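Local coordinates for hydrogenase maturation factor (Thermoanaerobacter tengcongensis, PDB 3VTH), which probably transfers a carbamoyl group from carbamoyl phosphate, at the expense of ATP, to the C-terminal cysteine of HypE during [NiFe]-hydrogenase maturation, at residues L118-D123 with D176-A181; E198-F201 with K206-A209; C525-F530 with Q741-N746; D643-D648 with R689-I694. All coordinates share one frame; numbering follows the deposited sequence.

Contact 1: L118-D123 with D176-A181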
loop_
_atom_site.group_PDB
_atom_site.type_symbol
_atom_site.label_atom_id
_atom_site.label_comp_id
_atom_site.label_asym_id
_atom_site.label_seq_id
_atom_site.Cartn_x
_atom_site.Cartn_y
_atom_site.Cartn_z
ATOM N N LEU A 118 5.475 -23.164 -10.719
ATOM C CA LEU A 118 6.236 -22.664 -11.855
ATOM C C LEU A 118 6.976 -23.794 -12.584
ATOM O O LEU A 118 7.025 -23.807 -13.811
ATOM C CB LEU A 118 7.219 -21.568 -11.418
ATOM C CG LEU A 118 7.965 -20.798 -12.520
ATOM C CD1 LEU A 118 6.983 -20.089 -13.429
ATOM C CD2 LEU A 118 8.933 -19.778 -11.896
ATOM N N ARG A 119 7.546 -24.727 -11.824
ATOM C CA ARG A 119 8.196 -25.914 -12.408
ATOM C C ARG A 119 7.186 -26.743 -13.203
ATOM O O ARG A 119 7.462 -27.137 -14.332
ATOM C CB ARG A 119 8.830 -26.782 -11.312
ATOM C CG ARG A 119 9.755 -27.891 -11.834
ATOM C CD ARG A 119 9.884 -29.075 -10.855
ATOM N NE ARG A 119 10.100 -28.633 -9.480
ATOM C CZ ARG A 119 9.158 -28.590 -8.539
ATOM N NH1 ARG A 119 7.914 -28.983 -8.797
ATOM N NH2 ARG A 119 9.468 -28.150 -7.330
ATOM N N GLU A 120 6.021 -27.004 -12.609
ATOM C CA GLU A 120 4.961 -27.746 -13.297
ATOM C C GLU A 120 4.481 -27.015 -14.563
ATOM O O GLU A 120 4.354 -27.624 -15.622
ATOM C CB GLU A 120 3.792 -28.043 -12.345
ATOM C CG GLU A 120 4.129 -29.086 -11.248
ATOM C CD GLU A 120 3.045 -29.233 -10.173
ATOM O OE1 GLU A 120 3.228 -30.055 -9.249
ATOM O OE2 GLU A 120 2.026 -28.518 -10.213
ATOM N N LEU A 121 4.222 -25.712 -14.444
ATOM C CA LEU A 121 3.858 -24.868 -15.592
ATOM C C LEU A 121 4.804 -25.011 -16.801
ATOM O O LEU A 121 4.359 -24.994 -17.948
ATOM C CB LEU A 121 3.802 -23.393 -15.162
ATOM C CG LEU A 121 3.314 -22.345 -16.163
ATOM C CD1 LEU A 121 1.856 -22.563 -16.483
ATOM C CD2 LEU A 121 3.539 -20.908 -15.613
ATOM N N LYS A 122 6.103 -25.131 -16.527
ATOM C CA LYS A 122 7.133 -25.154 -17.568
ATOM C C LYS A 122 7.573 -26.573 -17.963
ATOM O O LYS A 122 8.489 -26.742 -18.763
ATOM C CB LYS A 122 8.342 -24.331 -17.113
ATOM C CG LYS A 122 8.055 -22.844 -17.011
ATOM C CD LYS A 122 9.200 -22.067 -16.357
ATOM C CE LYS A 122 8.911 -20.549 -16.351
ATOM N NZ LYS A 122 8.937 -19.940 -17.735
ATOM N N ASP A 123 6.918 -27.581 -17.394
ATOM C CA ASP A 123 7.281 -28.979 -17.625
ATOM C C ASP A 123 6.384 -29.618 -18.695
ATOM O O ASP A 123 5.240 -29.968 -18.394
ATOM C CB ASP A 123 7.174 -29.760 -16.301
ATOM C CG ASP A 123 7.520 -31.237 -16.454
ATOM O OD1 ASP A 123 7.429 -31.977 -15.454
ATOM O OD2 ASP A 123 7.872 -31.659 -17.569
ATOM N N ASP A 176 -0.230 -36.680 -2.619
ATOM C CA ASP A 176 -0.166 -35.618 -3.627
ATOM C C ASP A 176 0.036 -34.264 -2.954
ATOM O O ASP A 176 -0.498 -34.008 -1.876
ATOM C CB ASP A 176 -1.411 -35.618 -4.524
ATOM C CG ASP A 176 -1.208 -34.819 -5.810
ATOM O OD1 ASP A 176 -1.114 -33.579 -5.746
ATOM O OD2 ASP A 176 -1.143 -35.434 -6.893
ATOM N N ARG A 177 0.802 -33.381 -3.580
ATOM C CA ARG A 177 1.029 -32.090 -2.944
ATOM C C ARG A 177 -0.217 -31.211 -2.984
ATOM O O ARG A 177 -0.311 -30.233 -2.230
ATOM C CB ARG A 177 2.274 -31.382 -3.488
ATOM C CG ARG A 177 2.096 -30.691 -4.815
ATOM C CD ARG A 177 3.397 -30.002 -5.215
ATOM N NE ARG A 177 3.162 -29.078 -6.312
ATOM C CZ ARG A 177 2.816 -27.805 -6.154
ATOM N NH1 ARG A 177 2.679 -27.290 -4.939
ATOM N NH2 ARG A 177 2.625 -27.043 -7.211
ATOM N N ARG A 178 -1.186 -31.587 -3.828
ATOM C CA ARG A 178 -2.488 -30.899 -3.859
ATOM C C ARG A 178 -3.582 -31.606 -3.041
ATOM O O ARG A 178 -4.774 -31.337 -3.236
ATOM C CB ARG A 178 -2.963 -30.670 -5.304
ATOM C CG ARG A 178 -2.213 -29.557 -5.996
ATOM C CD ARG A 178 -2.687 -29.363 -7.436
ATOM N NE ARG A 178 -1.981 -28.242 -8.050
ATOM C CZ ARG A 178 -0.813 -28.353 -8.675
ATOM N NH1 ARG A 178 -0.212 -29.544 -8.779
ATOM N NH2 ARG A 178 -0.247 -27.268 -9.189
ATOM N N PHE A 179 -3.173 -32.490 -2.131
ATOM C CA PHE A 179 -4.081 -33.075 -1.135
ATOM C C PHE A 179 -4.858 -31.968 -0.420
ATOM O O PHE A 179 -4.259 -31.058 0.165
ATOM C CB PHE A 179 -3.266 -33.887 -0.123
ATOM C CG PHE A 179 -4.089 -34.612 0.907
ATOM C CD1 PHE A 179 -3.903 -34.350 2.261
ATOM C CD2 PHE A 179 -5.014 -35.588 0.534
ATOM C CE1 PHE A 179 -4.643 -35.043 3.238
ATOM C CE2 PHE A 179 -5.758 -36.291 1.495
ATOM C CZ PHE A 179 -5.573 -36.009 2.847
ATOM N N HIS A 180 -6.186 -32.037 -0.494
ATOM C CA HIS A 180 -7.064 -31.009 0.085
ATOM C C HIS A 180 -6.694 -29.564 -0.267
ATOM O O HIS A 180 -6.821 -28.651 0.567
ATOM C CB HIS A 180 -7.189 -31.208 1.601
ATOM C CG HIS A 180 -8.191 -32.254 1.973
ATOM N ND1 HIS A 180 -9.367 -31.956 2.627
ATOM C CD2 HIS A 180 -8.220 -33.590 1.734
ATOM C CE1 HIS A 180 -10.058 -33.068 2.814
ATOM N NE2 HIS A 180 -9.385 -34.074 2.279
ATOM N N ALA A 181 -6.242 -29.357 -1.503
ATOM C CA ALA A 181 -5.988 -28.015 -2.002
ATOM C C ALA A 181 -7.301 -27.424 -2.490
ATOM O O ALA A 181 -7.816 -27.830 -3.529
ATOM C CB ALA A 181 -4.939 -28.030 -3.131
#
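Glu-120 OE2 is gripped end-on by one guanidinium: Arg-178 NH1 and NH2 each donate to it at 2.8 Å. Both N-H...O angles are bent to little over 140°, as expected when a fork of two nitrogens closes on a single oxygen lying in the guanidinium plane. The second carboxylate oxygen serves Arg-177, whose NE reaches Glu-120 OE1 at 3.1 Å in a nearly straight bond (172°). That donor stands above the carboxylate plane, and the two flat groups are turned 51° apart; a weak bond of 3.4 Å from Arg-177 NH2 to Glu-120 OE2 completes the network. The extended glutamate and the extended arginine side chains together span the 11.9 Å between the CA atoms of Glu-120 and Arg-177. Within the second segment, Asp-176 OD1 accepts from the backbone N of Arg-178 at 2.8 Å, an Asx turn within the type I turn that presents both arginines. The contact joins the two HypF zinc-finger ranges, and Arg-177 also touches Cys-117 and Cys-136, ligands of the first zinc. An alanine at this glutamate position would probably leave the two guanidinium groups without their shared carboxylate, their charges no longer offset on this side. With Arg-128 close to Arg-178 as a like charge, this carboxylate probably offsets part of the positive charge gathered between the fingers, linking them by electrostatics rather than by apolar contact.

Contact 2: E198-F201 with K206-A209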
loop_
_atom_site.group_PDB
_atom_site.type_symbol
_atom_site.label_atom_id
_atom_site.label_comp_id
_atom_site.label_asym_id
_atom_site.label_seq_id
_atom_site.Cartn_x
_atom_site.Cartn_y
_atom_site.Cartn_z
ATOM N N GLU A 198 -9.120 -8.667 -32.962
ATOM C CA GLU A 198 -9.318 -9.145 -34.318
ATOM C C GLU A 198 -9.170 -10.664 -34.289
ATOM O O GLU A 198 -8.758 -11.251 -33.260
ATOM C CB GLU A 198 -8.286 -8.549 -35.286
ATOM C CG GLU A 198 -8.178 -7.025 -35.309
ATOM C CD GLU A 198 -7.302 -6.537 -36.464
ATOM O OE1 GLU A 198 -6.315 -5.805 -36.210
ATOM O OE2 GLU A 198 -7.591 -6.902 -37.626
ATOM N N GLY A 199 -9.513 -11.292 -35.404
ATOM C CA GLY A 199 -9.320 -12.718 -35.596
ATOM C C GLY A 199 -7.879 -13.144 -35.403
ATOM O O GLY A 199 -6.956 -12.495 -35.896
ATOM N N CYS A 200 -7.701 -14.235 -34.672
ATOM C CA CYS A 200 -6.394 -14.794 -34.371
ATOM C C CYS A 200 -6.580 -16.295 -34.233
ATOM O O CYS A 200 -7.487 -16.767 -33.530
ATOM C CB CYS A 200 -5.841 -14.189 -33.068
ATOM S SG CYS A 200 -4.198 -14.793 -32.475
ATOM N N PHE A 201 -5.721 -17.048 -34.895
ATOM C CA PHE A 201 -5.834 -18.490 -34.870
ATOM C C PHE A 201 -4.821 -19.132 -33.917
ATOM O O PHE A 201 -4.832 -20.345 -33.728
ATOM C CB PHE A 201 -5.744 -19.054 -36.293
ATOM C CG PHE A 201 -6.935 -18.696 -37.161
ATOM C CD1 PHE A 201 -8.017 -19.563 -37.268
ATOM C CD2 PHE A 201 -6.979 -17.482 -37.849
ATOM C CE1 PHE A 201 -9.127 -19.241 -38.069
ATOM C CE2 PHE A 201 -8.083 -17.145 -38.650
ATOM C CZ PHE A 201 -9.160 -18.031 -38.761
ATOM N N LYS A 206 -0.310 -16.019 -27.175
ATOM C CA LYS A 206 0.377 -15.634 -28.406
ATOM C C LYS A 206 -0.357 -14.504 -29.136
ATOM O O LYS A 206 0.273 -13.651 -29.739
ATOM C CB LYS A 206 0.541 -16.846 -29.329
ATOM C CG LYS A 206 1.754 -16.780 -30.248
ATOM C CD LYS A 206 2.262 -18.203 -30.608
ATOM C CE LYS A 206 2.613 -18.985 -29.312
ATOM N NZ LYS A 206 2.912 -20.427 -29.534
ATOM N N CYS A 207 -1.689 -14.508 -29.084
ATOM C CA CYS A 207 -2.467 -13.413 -29.667
ATOM C C CYS A 207 -2.136 -12.071 -28.981
ATOM O O CYS A 207 -2.026 -11.026 -29.642
ATOM C CB CYS A 207 -3.969 -13.715 -29.591
ATOM S SG CYS A 207 -4.513 -15.214 -30.491
ATOM N N VAL A 208 -1.981 -12.129 -27.659
ATOM C CA VAL A 208 -1.597 -10.973 -26.838
ATOM C C VAL A 208 -0.193 -10.491 -27.191
ATOM O O VAL A 208 0.007 -9.296 -27.439
ATOM C CB VAL A 208 -1.714 -11.292 -25.330
ATOM C CG1 VAL A 208 -1.083 -10.182 -24.458
ATOM C CG2 VAL A 208 -3.170 -11.488 -24.965
ATOM N N ALA A 209 0.754 -11.433 -27.250
ATOM C CA ALA A 209 2.142 -11.132 -27.625
ATOM C C ALA A 209 2.234 -10.423 -28.970
ATOM O O ALA A 209 2.974 -9.446 -29.105
ATOM C CB ALA A 209 2.986 -12.390 -27.635
#
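Cys-200 and Cys-207 are joined by a disulfide, and the first segment leads up to it through Glu-198 and Gly-199, two exposed residues of the loop that follows strand 193-196. At Cys-200 the backbone is extended and CB is directed at the helix. Its SG stands opposite the backbone N across the CA-CB bond, chi1 179°, which carries the sulfur outward to Cys-207 SG at 2.1 Å, a covalent length. The torsion about the S-S bond is -96°, near the right angle preferred by a disulfide, with left-handed sense. From the helical side, Cys-207 SG lies anti to its own carbonyl carbon, which sets the sulfur beside the backbone N, facing the loop. The cross-link is an intrachain disulfide of short span, tying the loop to the first turn of helix 204-213, the element that comes next in the chain; the CA atoms of Cys-200 and Cys-207 are 6.3 Å apart. The CB atoms of Cys-200 and Cys-207 are 4.0 Å apart, in keeping with the near-right-angle S-S torsion, and each CB lies 3.1 Å from the SG of the other cysteine. Cys-207 is buried and its side chain also touches Phe-195 of strand 193-196 and Asp-202, whereas Cys-200 remains partly exposed. Phe-201 then carries the chain onward, an exposed residue with its CB directed away from the helix.

Contact 3: C525-F530 with Q741-N746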
loop_
_atom_site.group_PDB
_atom_site.type_symbol
_atom_site.label_atom_id
_atom_site.label_comp_id
_atom_site.label_asym_id
_atom_site.label_seq_id
_atom_site.Cartn_x
_atom_site.Cartn_y
_atom_site.Cartn_z
ATOM N N CYS A 525 3.082 14.428 20.886
ATOM C CA CYS A 525 1.818 13.713 21.008
ATOM C C CYS A 525 1.921 12.297 21.528
ATOM O O CYS A 525 2.970 11.647 21.447
ATOM C CB CYS A 525 1.056 13.716 19.686
ATOM S SG CYS A 525 1.970 13.110 18.279
ATOM N N ASP A 526 0.812 11.833 22.081
ATOM C CA ASP A 526 0.655 10.417 22.376
ATOM C C ASP A 526 -0.532 9.950 21.553
ATOM O O ASP A 526 -0.889 10.605 20.586
ATOM C CB ASP A 526 0.480 10.170 23.887
ATOM C CG ASP A 526 -0.652 10.991 24.510
ATOM O OD1 ASP A 526 -1.571 11.444 23.792
ATOM O OD2 ASP A 526 -0.618 11.188 25.749
ATOM N N LEU A 527 -1.167 8.849 21.938
ATOM C CA LEU A 527 -2.297 8.348 21.161
ATOM C C LEU A 527 -3.608 9.047 21.539
ATOM O O LEU A 527 -4.650 8.770 20.960
ATOM C CB LEU A 527 -2.433 6.828 21.324
ATOM C CG LEU A 527 -1.332 5.904 20.765
ATOM C CD1 LEU A 527 -1.636 4.442 21.075
ATOM C CD2 LEU A 527 -1.155 6.087 19.260
ATOM N N LYS A 528 -3.577 9.933 22.524
ATOM C CA LYS A 528 -4.827 10.556 22.945
ATOM C C LYS A 528 -4.880 12.081 22.857
ATOM O O LYS A 528 -5.916 12.676 23.164
ATOM C CB LYS A 528 -5.211 10.092 24.354
ATOM C CG LYS A 528 -4.146 10.313 25.422
ATOM C CD LYS A 528 -4.573 9.625 26.742
ATOM C CE LYS A 528 -3.486 9.724 27.808
ATOM N NZ LYS A 528 -3.918 9.093 29.091
ATOM N N SER A 529 -3.769 12.706 22.471
ATOM C CA SER A 529 -3.663 14.174 22.421
ATOM C C SER A 529 -2.410 14.585 21.670
ATOM O O SER A 529 -1.496 13.775 21.485
ATOM C CB SER A 529 -3.574 14.749 23.839
ATOM O OG SER A 529 -2.387 14.283 24.471
ATOM N N PHE A 530 -2.365 15.850 21.265
ATOM C CA PHE A 530 -1.175 16.433 20.665
ATOM C C PHE A 530 -1.012 17.874 21.123
ATOM O O PHE A 530 -1.992 18.534 21.484
ATOM C CB PHE A 530 -1.228 16.339 19.131
ATOM C CG PHE A 530 -2.165 17.331 18.494
ATOM C CD1 PHE A 530 -1.713 18.604 18.114
ATOM C CD2 PHE A 530 -3.487 17.007 18.274
ATOM C CE1 PHE A 530 -2.586 19.535 17.539
ATOM C CE2 PHE A 530 -4.353 17.925 17.684
ATOM C CZ PHE A 530 -3.906 19.186 17.316
ATOM N N GLN A 741 -5.975 7.234 12.842
ATOM C CA GLN A 741 -7.307 7.582 13.353
ATOM C C GLN A 741 -7.850 6.473 14.241
ATOM O O GLN A 741 -8.443 6.746 15.283
ATOM C CB GLN A 741 -8.321 7.804 12.225
ATOM C CG GLN A 741 -8.047 8.991 11.300
ATOM C CD GLN A 741 -8.951 8.981 10.075
ATOM O OE1 GLN A 741 -9.399 7.914 9.623
ATOM N NE2 GLN A 741 -9.207 10.176 9.512
ATOM N N ALA A 742 -7.657 5.227 13.807
ATOM C CA ALA A 742 -8.168 4.056 14.532
ATOM C C ALA A 742 -7.550 3.923 15.912
ATOM O O ALA A 742 -8.267 3.740 16.884
ATOM C CB ALA A 742 -7.959 2.763 13.717
ATOM N N VAL A 743 -6.227 4.028 16.018
ATOM C CA VAL A 743 -5.595 3.833 17.333
ATOM C C VAL A 743 -5.773 5.039 18.245
ATOM O O VAL A 743 -5.794 4.897 19.455
ATOM C CB VAL A 743 -4.110 3.389 17.264
ATOM C CG1 VAL A 743 -4.014 2.021 16.579
ATOM C CG2 VAL A 743 -3.232 4.454 16.551
ATOM N N ILE A 744 -5.913 6.228 17.664
ATOM C CA ILE A 744 -6.207 7.397 18.483
ATOM C C ILE A 744 -7.595 7.274 19.105
ATOM O O ILE A 744 -7.785 7.500 20.310
ATOM C CB ILE A 744 -6.092 8.707 17.677
ATOM C CG1 ILE A 744 -4.623 9.022 17.420
ATOM C CG2 ILE A 744 -6.761 9.879 18.454
ATOM C CD1 ILE A 744 -4.409 10.027 16.290
ATOM N N ALA A 745 -8.573 6.922 18.284
ATOM C CA ALA A 745 -9.936 6.836 18.791
ATOM C C ALA A 745 -10.038 5.713 19.828
ATOM O O ALA A 745 -10.718 5.860 20.853
ATOM C CB ALA A 745 -10.938 6.641 17.637
ATOM N N ASN A 746 -9.330 4.609 19.575
ATOM C CA ASN A 746 -9.283 3.492 20.509
ATOM C C ASN A 746 -8.715 3.901 21.860
ATOM O O ASN A 746 -9.258 3.523 22.898
ATOM C CB ASN A 746 -8.498 2.307 19.935
ATOM C CG ASN A 746 -8.501 1.113 20.869
ATOM O OD1 ASN A 746 -9.536 0.467 21.071
ATOM N ND2 ASN A 746 -7.353 0.840 21.478
#
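The turn at Leu-527 comes against helix 737-749 with its backbone, bringing the CA atoms of Leu-527 and Ile-744 to 4.8 Å. Evidence for this closeness is the carbonyl: Leu-527 O receives a CA-H...O contact from Ile-744 CA at 3.2 Å, with 144° at the hydrogen. Around the same oxygen lie the branches of the isoleucine, Ile-744 CG1 and CG2 each at 3.5 Å from Leu-527 O. The leucine side chain meets the preceding helical residue instead, Leu-527 CD2 reaching Val-743 CG2 at 3.8 Å as the two chains cross obliquely. With Leu-527 CG placed anti to its carbonyl carbon (chi1 -66°), the branch and the carbonyl serve separate neighbours on the helix. The turn is braced internally: Asp-526 OD1 accepts from Lys-528 N at 2.8 Å in an Asx turn, and Asp-526 N bonds to Ser-529 O at 3.1 Å, in the turn that connects strands 517-525 and 530-542. Helix 483-494 lies alongside, where His-485 donates from NE2 to Asp-526 O and touches Ile-744. This helix also supplies His-483 and His-487 to the iron site, and the iron lies about 12 Å from the side chain of Ile-744. The hairpin of the Kae1-like domain thus meets its helix through van der Waals contact and a polarised C-H group, an interaction that depends on close fit rather than charge.

Contact 4: D643-D648 with R689-I694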
loop_
_atom_site.group_PDB
_atom_site.type_symbol
_atom_site.label_atom_id
_atom_site.label_comp_id
_atom_site.label_asym_id
_atom_site.label_seq_id
_atom_site.Cartn_x
_atom_site.Cartn_y
_atom_site.Cartn_z
ATOM N N ASP A 643 4.841 31.912 21.165
ATOM C CA ASP A 643 4.029 30.803 21.678
ATOM C C ASP A 643 4.582 29.491 21.141
ATOM O O ASP A 643 4.673 28.497 21.863
ATOM C CB ASP A 643 2.568 30.970 21.273
ATOM C CG ASP A 643 1.842 31.988 22.133
ATOM O OD1 ASP A 643 2.297 32.245 23.274
ATOM O OD2 ASP A 643 0.815 32.530 21.665
ATOM N N ARG A 644 4.959 29.500 19.867
ATOM C CA ARG A 644 5.526 28.320 19.226
ATOM C C ARG A 644 6.839 28.655 18.544
ATOM O O ARG A 644 7.161 29.829 18.376
ATOM C CB ARG A 644 4.532 27.757 18.218
ATOM C CG ARG A 644 3.456 26.933 18.888
ATOM C CD ARG A 644 2.343 26.590 17.934
ATOM N NE ARG A 644 1.292 27.584 18.035
ATOM C CZ ARG A 644 0.276 27.527 18.894
ATOM N NH1 ARG A 644 -0.611 28.506 18.906
ATOM N NH2 ARG A 644 0.145 26.502 19.737
ATOM N N TYR A 645 7.594 27.630 18.156
ATOM C CA TYR A 645 8.774 27.859 17.338
ATOM C C TYR A 645 8.328 27.992 15.894
ATOM O O TYR A 645 7.584 27.150 15.374
ATOM C CB TYR A 645 9.767 26.719 17.447
ATOM C CG TYR A 645 10.324 26.491 18.824
ATOM C CD1 TYR A 645 9.756 25.536 19.666
ATOM C CD2 TYR A 645 11.424 27.206 19.281
ATOM C CE1 TYR A 645 10.265 25.300 20.943
ATOM C CE2 TYR A 645 11.949 26.978 20.555
ATOM C CZ TYR A 645 11.361 26.020 21.377
ATOM O OH TYR A 645 11.861 25.783 22.635
ATOM N N VAL A 646 8.782 29.017 15.209
ATOM C CA VAL A 646 8.406 29.252 13.836
ATOM C C VAL A 646 9.599 29.589 12.970
ATOM O O VAL A 646 10.409 30.375 13.335
ATOM C CB VAL A 646 7.385 30.371 13.719
ATOM C CG1 VAL A 646 7.104 30.711 12.316
ATOM C CG2 VAL A 646 6.131 30.036 14.431
ATOM N N ILE A 647 9.649 28.966 11.808
ATOM C CA ILE A 647 10.643 29.234 10.791
ATOM C C ILE A 647 9.959 29.831 9.568
ATOM O O ILE A 647 8.924 29.318 9.122
ATOM C CB ILE A 647 11.357 27.931 10.410
ATOM C CG1 ILE A 647 12.149 27.416 11.622
ATOM C CG2 ILE A 647 12.275 28.154 9.170
ATOM C CD1 ILE A 647 12.525 25.914 11.548
ATOM N N ASP A 648 10.543 30.903 9.041
ATOM C CA ASP A 648 10.015 31.600 7.875
ATOM C C ASP A 648 10.655 31.069 6.584
ATOM O O ASP A 648 11.821 31.360 6.299
ATOM C CB ASP A 648 10.257 33.118 8.036
ATOM C CG ASP A 648 9.648 33.959 6.902
ATOM O OD1 ASP A 648 9.036 33.415 5.946
ATOM O OD2 ASP A 648 9.777 35.191 6.996
ATOM N N ARG A 689 13.668 18.005 22.791
ATOM C CA ARG A 689 14.242 17.030 23.730
ATOM C C ARG A 689 14.837 17.697 24.984
ATOM O O ARG A 689 14.656 17.205 26.102
ATOM C CB ARG A 689 15.290 16.140 23.038
ATOM C CG ARG A 689 16.070 15.220 23.995
ATOM C CD ARG A 689 16.843 14.141 23.255
ATOM N NE ARG A 689 17.980 14.699 22.534
ATOM C CZ ARG A 689 18.865 13.992 21.837
ATOM N NH1 ARG A 689 18.777 12.661 21.744
ATOM N NH2 ARG A 689 19.846 14.631 21.227
ATOM N N LYS A 690 15.554 18.803 24.785
ATOM C CA LYS A 690 16.160 19.539 25.896
ATOM C C LYS A 690 15.069 20.030 26.866
ATOM O O LYS A 690 15.224 19.909 28.076
ATOM C CB LYS A 690 17.018 20.706 25.374
ATOM C CG LYS A 690 18.235 21.052 26.231
ATOM C CD LYS A 690 17.935 22.150 27.236
ATOM C CE LYS A 690 18.861 22.079 28.446
ATOM N NZ LYS A 690 18.563 20.876 29.292
ATOM N N GLU A 691 13.958 20.535 26.322
ATOM C CA GLU A 691 12.805 20.984 27.120
ATOM C C GLU A 691 12.054 19.856 27.836
ATOM O O GLU A 691 11.702 19.994 29.007
ATOM C CB GLU A 691 11.804 21.749 26.250
ATOM C CG GLU A 691 12.110 23.218 26.018
ATOM C CD GLU A 691 11.029 23.910 25.179
ATOM O OE1 GLU A 691 10.960 23.648 23.953
ATOM O OE2 GLU A 691 10.248 24.716 25.744
ATOM N N THR A 692 11.812 18.750 27.132
ATOM C CA THR A 692 10.860 17.719 27.580
ATOM C C THR A 692 11.482 16.399 28.046
ATOM O O THR A 692 10.813 15.602 28.696
ATOM C CB THR A 692 9.850 17.380 26.464
ATOM O OG1 THR A 692 10.560 16.912 25.307
ATOM C CG2 THR A 692 9.013 18.610 26.081
ATOM N N GLY A 693 12.743 16.154 27.700
ATOM C CA GLY A 693 13.368 14.855 27.963
ATOM C C GLY A 693 12.965 13.757 26.973
ATOM O O GLY A 693 13.508 12.657 27.027
ATOM N N ILE A 694 12.031 14.051 26.061
ATOM C CA ILE A 694 11.551 13.060 25.073
ATOM C C ILE A 694 12.622 12.700 24.039
ATOM O O ILE A 694 13.204 13.576 23.403
ATOM C CB ILE A 694 10.226 13.504 24.395
ATOM C CG1 ILE A 694 9.127 13.627 25.459
ATOM C CG2 ILE A 694 9.809 12.517 23.284
ATOM C CD1 ILE A 694 7.857 14.281 24.969
#
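Tyr-645 OH donates to Glu-691 OE1 at 2.7 Å, the one hydrogen bond between 643-648 and 689-694. The tight part is this short bond and its immediate surroundings: the carboxylate oxygen lies at the ring edge, in the ring plane, with Tyr-645 CE1 and CZ each 3.5 Å from Glu-691 OE1. Ring and carboxylate planes are almost perpendicular, 86° apart, and the hydroxyl approaches the oxygen from well above the carboxylate plane, 66° out of it. Both side chains reach out from opposite directions over a CA-CA separation of 12.6 Å between Tyr-645 and Glu-691. The glutamate spans its share with a chain extended beyond CG (chi2 -178°). The looser side belongs to Glu-691, an exposed residue whose OE2 stands 3.7 Å from Tyr-645 OH and has a long, weak ion pair with Lys-641. The tyrosine, in contrast, is buried, and Lys-641 also makes a cation-pi contact with its ring. A phenylalanine at Tyr-645 would probably keep the ring packing but leave Glu-691 OE1 without its hydroxyl partner and its carboxylate freer to swing. The side chain of Tyr-645 touches Leu-684 of helix 666-692, Ala-534 of strand 530-542 and Ile-639 of strand 639-641, which places the ring between the helix and the sheet in which strand 645-647 pairs parallel with 530-542 and antiparallel with 639-641.

In the fold
Contact 3 is the fully buried one, with all three touching residues inside the protein; contacts 1, 2 and 4 each combine buried with more exposed partners. Chemistry follows place: van der Waals contact in contact 3, a charged network between zinc fingers in contact 1, a covalent link in contact 2 and one hydrogen bond in contact 4. Contacts 3 and 4 share strand 530-542, whose start forms part of the 525-530 segment and which pairs with strand 645-647; their centres are about 21 Å apart. Contacts 1 and 2, their own centres about 28 Å apart, lie across the chain's centre from them, and both neighbour helix 312-320, through Leu-118 and Leu-121 in one and Val-208 in the other.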